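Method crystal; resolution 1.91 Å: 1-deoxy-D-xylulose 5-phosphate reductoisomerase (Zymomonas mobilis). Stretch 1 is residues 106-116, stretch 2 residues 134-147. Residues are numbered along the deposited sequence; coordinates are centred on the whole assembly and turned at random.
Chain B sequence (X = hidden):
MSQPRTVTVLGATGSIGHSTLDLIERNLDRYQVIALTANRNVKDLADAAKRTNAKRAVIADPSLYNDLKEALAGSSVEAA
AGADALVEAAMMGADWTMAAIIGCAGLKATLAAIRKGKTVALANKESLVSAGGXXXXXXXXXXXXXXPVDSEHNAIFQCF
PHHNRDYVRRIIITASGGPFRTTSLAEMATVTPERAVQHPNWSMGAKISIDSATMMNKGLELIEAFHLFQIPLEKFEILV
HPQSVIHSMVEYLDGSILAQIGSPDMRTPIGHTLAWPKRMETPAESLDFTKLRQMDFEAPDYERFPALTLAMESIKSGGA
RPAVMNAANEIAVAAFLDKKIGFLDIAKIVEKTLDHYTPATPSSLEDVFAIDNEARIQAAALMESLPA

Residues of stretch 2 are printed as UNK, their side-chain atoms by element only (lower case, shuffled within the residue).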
# COMPACT_ATOMS: atom_id res chain seq x y z
N GLY B 106 -23.79 19.77 -10.05
CA GLY B 106 -22.51 20.14 -9.49
C GLY B 106 -21.42 20.30 -10.54
O GLY B 106 -20.32 20.75 -10.22
N LEU B 107 -21.73 19.92 -11.78
CA LEU B 107 -20.75 20.00 -12.86
C LEU B 107 -20.15 21.39 -13.10
O LEU B 107 -18.92 21.55 -13.17
CB LEU B 107 -21.37 19.49 -14.17
CG LEU B 107 -21.69 17.99 -14.25
CD1 LEU B 107 -22.32 17.69 -15.60
CD2 LEU B 107 -20.43 17.16 -14.06
N LYS B 108 -21.01 22.40 -13.23
CA LYS B 108 -20.57 23.77 -13.48
C LYS B 108 -19.60 24.32 -12.45
O LYS B 108 -18.56 24.88 -12.80
CB LYS B 108 -21.78 24.69 -13.59
CG LYS B 108 -22.49 24.66 -14.92
CD LYS B 108 -21.63 25.30 -15.99
CE LYS B 108 -22.39 25.42 -17.30
NZ LYS B 108 -21.57 26.12 -18.33
N ALA B 109 -19.94 24.19 -11.17
CA ALA B 109 -19.08 24.69 -10.11
C ALA B 109 -17.79 23.89 -10.03
O ALA B 109 -16.72 24.44 -9.80
CB ALA B 109 -19.81 24.63 -8.76
N THR B 110 -17.91 22.58 -10.23
CA THR B 110 -16.74 21.70 -10.18
C THR B 110 -15.76 22.09 -11.28
O THR B 110 -14.56 22.24 -11.02
CB THR B 110 -17.17 20.22 -10.35
OG1 THR B 110 -18.03 19.85 -9.26
CG2 THR B 110 -15.96 19.30 -10.36
N LEU B 111 -16.25 22.27 -12.49
CA LEU B 111 -15.38 22.65 -13.60
C LEU B 111 -14.77 24.02 -13.32
O LEU B 111 -13.58 24.23 -13.58
CB LEU B 111 -16.16 22.69 -14.91
CG LEU B 111 -15.34 23.15 -16.12
CD1 LEU B 111 -14.04 22.37 -16.20
CD2 LEU B 111 -16.17 22.96 -17.39
N ALA B 112 -15.58 24.94 -12.82
CA ALA B 112 -15.08 26.28 -12.51
C ALA B 112 -13.91 26.21 -11.53
O ALA B 112 -12.88 26.85 -11.75
CB ALA B 112 -16.20 27.14 -11.92
N ALA B 113 -14.07 25.43 -10.46
CA ALA B 113 -13.01 25.27 -9.47
C ALA B 113 -11.76 24.66 -10.11
O ALA B 113 -10.64 25.11 -9.87
CB ALA B 113 -13.49 24.36 -8.34
N ILE B 114 -11.95 23.63 -10.93
CA ILE B 114 -10.82 23.00 -11.60
C ILE B 114 -10.07 24.01 -12.47
O ILE B 114 -8.84 24.04 -12.47
CB ILE B 114 -11.29 21.82 -12.47
CG1 ILE B 114 -11.69 20.65 -11.57
CG2 ILE B 114 -10.18 21.41 -13.44
CD1 ILE B 114 -12.27 19.47 -12.31
N ARG B 115 -10.81 24.85 -13.19
CA ARG B 115 -10.20 25.85 -14.06
C ARG B 115 -9.35 26.89 -13.33
O ARG B 115 -8.50 27.54 -13.94
CB ARG B 115 -11.28 26.53 -14.91
CG ARG B 115 -11.76 25.65 -16.07
CD ARG B 115 -12.95 26.25 -16.80
NE ARG B 115 -13.21 25.56 -18.06
CZ ARG B 115 -14.29 25.77 -18.82
NH1 ARG B 115 -15.21 26.64 -18.45
NH2 ARG B 115 -14.43 25.10 -19.96
N LYS B 116 -9.56 27.03 -12.02
CA LYS B 116 -8.78 27.98 -11.23
C LYS B 116 -7.37 27.45 -11.02
O LYS B 116 -6.50 28.15 -10.51
CB LYS B 116 -9.44 28.25 -9.88
CG LYS B 116 -10.65 29.16 -9.96
CD LYS B 116 -10.25 30.52 -10.51
CE LYS B 116 -11.46 31.38 -10.76
NZ LYS B 116 -11.08 32.71 -11.30
N UNK B 134 -13.73 16.00 -20.63
CA UNK B 134 -13.68 17.45 -20.47
C UNK B 134 -12.99 17.87 -19.18
O UNK B 134 -12.18 18.79 -19.17
c UNK B 134 -17.29 18.34 -21.61
c UNK B 134 -15.88 17.80 -21.79
c UNK B 134 -15.09 18.03 -20.50
c UNK B 134 -15.18 18.49 -22.95
N UNK B 135 -13.34 17.19 -18.09
CA UNK B 135 -12.76 17.50 -16.79
C UNK B 135 -11.26 17.26 -16.76
O UNK B 135 -10.49 18.11 -16.31
c UNK B 135 -14.90 17.03 -15.47
c UNK B 135 -16.93 18.79 -14.68
c UNK B 135 -13.44 16.67 -15.69
s UNK B 135 -15.13 18.70 -14.79
N UNK B 136 -10.83 16.10 -17.25
CA UNK B 136 -9.41 15.79 -17.27
C UNK B 136 -8.68 16.77 -18.20
O UNK B 136 -7.54 17.14 -17.94
c UNK B 136 -9.38 13.57 -15.29
c UNK B 136 -9.15 14.34 -17.72
c UNK B 136 -9.81 13.37 -16.74
c UNK B 136 -7.65 14.07 -17.81
N UNK B 137 -9.35 17.19 -19.27
CA UNK B 137 -8.74 18.15 -20.19
C UNK B 137 -8.55 19.48 -19.46
O UNK B 137 -7.52 20.15 -19.62
c UNK B 137 -9.62 18.37 -21.42
o UNK B 137 -10.39 17.14 -23.31
c UNK B 137 -9.50 17.25 -22.44
o UNK B 137 -8.51 16.50 -22.38
N UNK B 138 -9.54 19.87 -18.66
CA UNK B 138 -9.46 21.12 -17.91
C UNK B 138 -8.30 21.06 -16.93
O UNK B 138 -7.56 22.03 -16.76
c UNK B 138 -10.77 21.38 -17.17
N UNK B 139 -8.13 19.91 -16.28
CA UNK B 139 -7.06 19.71 -15.32
C UNK B 139 -5.70 19.90 -15.99
O UNK B 139 -4.83 20.62 -15.48
c UNK B 139 -5.87 17.95 -13.94
c UNK B 139 -8.34 18.24 -13.72
c UNK B 139 -7.15 18.29 -14.68
N UNK B 140 -5.51 19.26 -17.14
CA UNK B 140 -4.26 19.36 -17.88
C UNK B 140 -4.00 20.80 -18.32
O UNK B 140 -2.87 21.28 -18.27
n UNK B 140 -4.07 16.56 -21.15
c UNK B 140 -3.12 18.58 -20.07
n UNK B 140 -5.40 14.68 -21.32
c UNK B 140 -4.29 18.43 -19.10
c UNK B 140 -4.25 15.25 -20.98
n UNK B 140 -3.28 14.51 -20.46
c UNK B 140 -2.85 17.27 -20.80
N UNK B 141 -5.06 21.49 -18.73
CA UNK B 141 -4.90 22.87 -19.18
C UNK B 141 -4.53 23.85 -18.08
O UNK B 141 -3.74 24.76 -18.29
c UNK B 141 -6.03 24.82 -20.33
o UNK B 141 -7.73 24.59 -21.96
c UNK B 141 -6.17 23.37 -19.88
c UNK B 141 -7.22 25.33 -21.10
o UNK B 141 -7.62 26.49 -20.87
N UNK B 142 -5.11 23.67 -16.89
CA UNK B 142 -4.82 24.61 -15.81
C UNK B 142 -3.87 24.13 -14.73
O UNK B 142 -3.71 24.79 -13.70
c UNK B 142 -8.68 25.93 -17.63
n UNK B 142 -8.06 25.10 -16.82
c UNK B 142 -7.09 27.04 -16.60
c UNK B 142 -7.05 25.76 -16.15
n UNK B 142 -8.11 27.12 -17.52
c UNK B 142 -6.13 25.09 -15.18
N UNK B 143 -3.21 23.00 -14.96
CA UNK B 143 -2.26 22.48 -13.99
C UNK B 143 -2.90 22.23 -12.63
O UNK B 143 -2.26 22.38 -11.59
N UNK B 144 -4.17 21.85 -12.66
CA UNK B 144 -4.93 21.59 -11.45
C UNK B 144 -4.47 20.32 -10.74
O UNK B 144 -4.09 19.34 -11.37
o UNK B 144 -6.85 22.51 -12.59
c UNK B 144 -7.26 21.38 -10.50
c UNK B 144 -6.42 21.42 -11.78
N UNK B 145 -4.49 20.36 -9.41
CA UNK B 145 -4.15 19.19 -8.63
C UNK B 145 -5.49 18.54 -8.32
O UNK B 145 -6.26 19.06 -7.50
c UNK B 145 -3.45 19.55 -7.32
c UNK B 145 -3.20 18.29 -6.48
o UNK B 145 -2.19 20.17 -7.60
N UNK B 146 -5.78 17.42 -8.97
CA UNK B 146 -7.05 16.73 -8.76
C UNK B 146 -6.88 15.53 -7.82
O UNK B 146 -6.12 14.60 -8.12
c UNK B 146 -9.35 15.02 -11.39
c UNK B 146 -10.01 16.79 -9.74
c UNK B 146 -9.02 15.68 -10.05
c UNK B 146 -7.62 16.26 -10.10
N UNK B 147 -7.58 15.54 -6.70
CA UNK B 147 -7.48 14.46 -5.73
C UNK B 147 -8.84 13.79 -5.53
O UNK B 147 -9.79 14.43 -5.07
c UNK B 147 -6.97 15.01 -4.39
c UNK B 147 -5.67 15.82 -4.50
c UNK B 147 -5.41 16.57 -3.19
c UNK B 147 -4.51 14.88 -4.84

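Position 134 carries four carbons forked at the second and makes no contact with stretch 1: Leu134, a bystander to this contact. Position 135 has an unbranched chain of two carbons, a sulfur and a last carbon. Its CB points sideways, but the flexible end reaches in, setting the last carbon 3.7 Å from Leu107 O, 3.9 Å from Leu107 CD2 and 4.0 Å from Leu111 CB, while the sulfur lies 3.9 Å from Ile114 CD1. That signature is Met135.

Position 136 has four carbons forked at the first, one arm two carbons long, and points away: Ile136. At 137, two carbons end in two oxygens, out of reach of stretch 1; this is Asp137. Position 138 offers a single carbon, aimed at stretch 1, 3.6 Å from Leu111 CD1 and 3.8 Å from Ile114 CG2. One carbon alone means Ala138, and so small a side chain lets Leu111 and Ile114 pack close to the helix.

At 139 one carbon carries two more, a fork at the first carbon, and one of the two outer carbons lies 3.7 Å from Ile114 CG2: Val139. Position 140, three carbons, a nitrogen, then a carbon bearing two nitrogens, is Arg140; its NH2 makes a long salt bridge to Asp137 OD1, 3.8 Å, on ground that stretch 1 does not touch. Position 141, three carbons with two oxygens on the third, is Glu141, also without contact.

Position 142 has one carbon and a five-membered ring of three carbons and two nitrogens. Arg115 CA sits over the ring face, 3.8 Å from its centroid, a CH-pi contact. This is His142, whose ND1 donates back to Ala138 O at 3.1 Å, which helps fix the ring. Position 143 has no side-chain atoms and a positive phi, a combination that suits Gly143 as the chain leaves the helix.

At 144 one carbon carries an oxygen and a carbon, and the oxygen lies 2.5 Å from Ile114 O: Thr144. Its OG1 donates to Ile114 O, the one hydrogen bond across the contact. Position 145 has the same atoms but lies out of reach, Thr145. Position 146 has four carbons forked at the second, one end carbon 4.3 Å from Ile114 CD1: Leu146. Position 147 has the same fork, farther off: Leu147.

The rules are simple. Two helices run at 21°, their axes 9.2 Å apart at closest approach, around Ile114, which packs against Met135, Ala138, Val139 and Leu146. Apolar packing fills the middle; near the end of the first helix, the Thr144 hydroxyl takes up Ile114 O and the His142 ring packs its face against Arg115 CA and O.

Stretch 2 134-147: LMIDAVREHGTTLL
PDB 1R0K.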